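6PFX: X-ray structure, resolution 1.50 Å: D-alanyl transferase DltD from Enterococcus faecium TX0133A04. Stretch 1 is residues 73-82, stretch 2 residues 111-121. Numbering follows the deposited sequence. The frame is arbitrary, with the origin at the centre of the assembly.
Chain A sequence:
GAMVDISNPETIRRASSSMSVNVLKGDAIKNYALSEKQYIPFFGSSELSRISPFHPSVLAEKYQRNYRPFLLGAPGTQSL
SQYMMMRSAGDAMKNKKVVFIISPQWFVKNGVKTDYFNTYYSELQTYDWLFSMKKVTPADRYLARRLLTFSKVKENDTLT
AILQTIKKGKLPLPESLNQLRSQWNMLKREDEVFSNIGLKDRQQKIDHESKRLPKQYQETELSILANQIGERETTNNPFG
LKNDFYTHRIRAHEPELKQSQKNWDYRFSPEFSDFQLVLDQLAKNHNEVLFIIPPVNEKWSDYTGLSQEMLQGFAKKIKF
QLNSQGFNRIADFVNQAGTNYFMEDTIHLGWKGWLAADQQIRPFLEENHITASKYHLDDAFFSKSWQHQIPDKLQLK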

# COMPACT_ATOMS: atom_id res chain seq x y z
N GLY A 73 -3.29 3.28 -3.14
CA GLY A 73 -4.01 2.27 -2.41
C GLY A 73 -5.52 2.50 -2.41
O GLY A 73 -5.98 3.62 -2.64
N ALA A 74 -6.26 1.43 -2.12
CA ALA A 74 -7.71 1.46 -2.03
C ALA A 74 -8.15 0.28 -1.18
O ALA A 74 -7.32 -0.56 -0.80
CB ALA A 74 -8.36 1.40 -3.43
N PRO A 75 -9.43 0.19 -0.81
CA PRO A 75 -9.83 -0.91 0.07
C PRO A 75 -9.55 -2.26 -0.57
O PRO A 75 -10.05 -2.57 -1.65
CB PRO A 75 -11.33 -0.67 0.29
CG PRO A 75 -11.49 0.78 0.10
CD PRO A 75 -10.53 1.15 -1.02
N GLY A 76 -8.70 -3.04 0.08
CA GLY A 76 -8.36 -4.36 -0.40
C GLY A 76 -7.17 -4.45 -1.32
O GLY A 76 -6.85 -5.56 -1.77
N THR A 77 -6.49 -3.34 -1.61
CA THR A 77 -5.24 -3.41 -2.37
C THR A 77 -4.13 -3.87 -1.43
O THR A 77 -3.87 -3.22 -0.41
CB THR A 77 -4.86 -2.09 -3.04
OG1 THR A 77 -4.71 -1.06 -2.06
CG2 THR A 77 -5.92 -1.68 -4.05
N GLN A 78 -3.50 -5.00 -1.76
CA GLN A 78 -2.35 -5.52 -1.01
C GLN A 78 -1.14 -5.60 -1.95
O GLN A 78 -1.11 -4.91 -2.97
CB GLN A 78 -2.69 -6.87 -0.36
CG GLN A 78 -3.98 -6.82 0.46
CD GLN A 78 -4.24 -7.99 1.42
OE1 GLN A 78 -5.27 -7.99 2.11
NE2 GLN A 78 -3.34 -8.97 1.49
N SER A 79 -0.13 -6.40 -1.61
CA SER A 79 1.16 -6.25 -2.30
C SER A 79 1.08 -6.66 -3.77
O SER A 79 1.69 -6.01 -4.62
CB SER A 79 2.27 -7.03 -1.58
OG SER A 79 2.53 -6.45 -0.32
N LEU A 80 0.37 -7.74 -4.08
CA LEU A 80 0.30 -8.22 -5.46
C LEU A 80 -0.33 -7.16 -6.36
O LEU A 80 0.21 -6.83 -7.42
CB LEU A 80 -0.49 -9.53 -5.50
CG LEU A 80 -0.37 -10.37 -6.76
CD1 LEU A 80 -0.83 -11.78 -6.43
CD2 LEU A 80 -1.22 -9.81 -7.85
N SER A 81 -1.45 -6.58 -5.93
CA SER A 81 -2.10 -5.56 -6.74
C SER A 81 -1.20 -4.35 -6.91
O SER A 81 -1.10 -3.78 -8.00
CB SER A 81 -3.41 -5.14 -6.10
OG SER A 81 -4.32 -6.21 -6.12
N GLN A 82 -0.52 -3.93 -5.84
CA GLN A 82 0.30 -2.73 -6.00
C GLN A 82 1.56 -3.01 -6.79
O GLN A 82 2.05 -2.12 -7.50
CB GLN A 82 0.50 -2.05 -4.65
CG GLN A 82 -0.81 -1.29 -4.30
CD GLN A 82 -0.90 -0.77 -2.88
OE1 GLN A 82 -0.82 0.43 -2.65
NE2 GLN A 82 -1.15 -1.67 -1.93
N GLY A 111 -3.17 -15.32 2.87
CA GLY A 111 -2.88 -14.20 1.99
C GLY A 111 -4.12 -13.47 1.51
O GLY A 111 -5.24 -13.68 1.99
N VAL A 112 -3.90 -12.62 0.50
CA VAL A 112 -4.95 -11.75 -0.02
C VAL A 112 -6.17 -12.57 -0.38
O VAL A 112 -6.07 -13.60 -1.06
CB VAL A 112 -4.43 -10.91 -1.20
CG1 VAL A 112 -4.04 -11.80 -2.37
CG2 VAL A 112 -5.48 -9.87 -1.64
N LYS A 113 -7.32 -12.13 0.11
CA LYS A 113 -8.58 -12.80 -0.21
C LYS A 113 -8.83 -12.75 -1.71
O LYS A 113 -8.51 -11.76 -2.39
CB LYS A 113 -9.73 -12.11 0.51
CG LYS A 113 -9.70 -12.22 2.01
CD LYS A 113 -11.01 -11.71 2.60
CE LYS A 113 -10.97 -11.71 4.12
NZ LYS A 113 -12.33 -11.86 4.71
N THR A 114 -9.40 -13.84 -2.23
CA THR A 114 -9.73 -13.90 -3.65
C THR A 114 -10.59 -12.72 -4.06
O THR A 114 -10.40 -12.12 -5.12
CB THR A 114 -10.42 -15.23 -3.93
OG1 THR A 114 -9.51 -16.30 -3.66
CG2 THR A 114 -10.88 -15.30 -5.36
N ASP A 115 -11.54 -12.34 -3.20
CA ASP A 115 -12.44 -11.24 -3.52
C ASP A 115 -11.67 -9.94 -3.74
O ASP A 115 -12.04 -9.13 -4.60
CB ASP A 115 -13.46 -11.13 -2.39
CG ASP A 115 -13.99 -12.50 -1.95
OD1 ASP A 115 -13.20 -13.29 -1.37
OD2 ASP A 115 -15.18 -12.78 -2.19
N TYR A 116 -10.59 -9.73 -2.98
CA TYR A 116 -9.78 -8.52 -3.14
C TYR A 116 -8.96 -8.59 -4.42
O TYR A 116 -8.89 -7.61 -5.18
CB TYR A 116 -8.86 -8.33 -1.92
CG TYR A 116 -9.58 -7.94 -0.64
CD1 TYR A 116 -10.80 -7.27 -0.67
CD2 TYR A 116 -9.03 -8.22 0.60
CE1 TYR A 116 -11.45 -6.90 0.51
CE2 TYR A 116 -9.68 -7.86 1.78
CZ TYR A 116 -10.88 -7.21 1.72
OH TYR A 116 -11.52 -6.85 2.89
N PHE A 117 -8.32 -9.73 -4.66
CA PHE A 117 -7.56 -9.89 -5.89
C PHE A 117 -8.43 -9.60 -7.10
O PHE A 117 -8.03 -8.88 -8.02
CB PHE A 117 -6.97 -11.30 -5.99
CG PHE A 117 -6.32 -11.56 -7.31
CD1 PHE A 117 -5.02 -11.17 -7.55
CD2 PHE A 117 -7.04 -12.15 -8.34
CE1 PHE A 117 -4.44 -11.38 -8.77
CE2 PHE A 117 -6.45 -12.36 -9.57
CZ PHE A 117 -5.15 -11.97 -9.78
N ASN A 118 -9.65 -10.16 -7.11
CA ASN A 118 -10.53 -10.03 -8.27
C ASN A 118 -10.92 -8.58 -8.52
O ASN A 118 -11.07 -8.17 -9.68
CB ASN A 118 -11.79 -10.89 -8.07
CG ASN A 118 -11.50 -12.38 -8.13
OD1 ASN A 118 -10.44 -12.81 -8.59
ND2 ASN A 118 -12.45 -13.17 -7.66
N THR A 119 -11.11 -7.79 -7.46
CA THR A 119 -11.53 -6.41 -7.65
C THR A 119 -10.51 -5.61 -8.44
O THR A 119 -10.88 -4.77 -9.27
CB THR A 119 -11.77 -5.74 -6.29
OG1 THR A 119 -12.85 -6.41 -5.62
CG2 THR A 119 -12.12 -4.27 -6.47
N TYR A 120 -9.22 -5.84 -8.19
CA TYR A 120 -8.17 -5.04 -8.81
C TYR A 120 -7.44 -5.76 -9.92
O TYR A 120 -6.61 -5.14 -10.59
CB TYR A 120 -7.19 -4.56 -7.74
CG TYR A 120 -7.88 -3.67 -6.74
CD1 TYR A 120 -8.03 -2.32 -6.99
CD2 TYR A 120 -8.40 -4.19 -5.56
CE1 TYR A 120 -8.66 -1.49 -6.09
CE2 TYR A 120 -9.05 -3.36 -4.65
CZ TYR A 120 -9.17 -2.01 -4.93
OH TYR A 120 -9.80 -1.16 -4.05
N TYR A 121 -7.74 -7.04 -10.16
CA TYR A 121 -7.09 -7.75 -11.25
C TYR A 121 -7.30 -6.99 -12.55
O TYR A 121 -8.44 -6.70 -12.93
CB TYR A 121 -7.63 -9.17 -11.39
CG TYR A 121 -7.12 -9.85 -12.63
CD1 TYR A 121 -5.77 -10.11 -12.80
CD2 TYR A 121 -7.99 -10.23 -13.65
CE1 TYR A 121 -5.29 -10.73 -13.95
CE2 TYR A 121 -7.52 -10.85 -14.80
CZ TYR A 121 -6.17 -11.10 -14.94
OH TYR A 121 -5.70 -11.71 -16.08
O HOH W 1 -6.89 -10.18 2.34
O HOH W 2 -5.30 -7.62 -8.19

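Stretch 1 begins with a type II turn, Ala-74 to Thr-77, closed by Thr-77 N donating to Ala-74 O (3.0 Å), and this turn receives the ring of Tyr-120. The small side chain of Ala-74 lets the phenol come close: Ala-74 CB lies 3.0 Å from Tyr-120 OH. That hydroxyl donates to Pro-75 O (2.8 Å), the one direct hydrogen bond between the stretches. Gly-76, at phi 91°, adopts a conformation that calls for glycine, and a CB here would also strike Tyr-116 CD1. Without one, Gly-76 CA packs over a face of the Tyr-116 ring, 3.8 Å from its centroid. Thr-77 serves both turn and interface: its OG1 accepts from Ala-74 N (2.9 Å), while its CG2 sits 3.4 Å from the Tyr-120 ring centroid, over the face.

Gln-78, the N-cap residue, extends its side chain so that NE2 lies 3.5 Å from Val-112 CB; its OE1 accepts from water 1 (2.7 Å), which in turn accepts from Lys-113 N (3.0 Å). On the following helix, Leu-80 CD2 meets the edge of the Phe-117 ring at CE1 (3.7 Å), an apolar contact between buried side chains. Ser-81 is small enough to pack its OG 3.7 Å from Tyr-120 CB, yet polar enough to hold water 2 (OG to water O, 2.7 Å), which donates to Phe-117 O (3.0 Å).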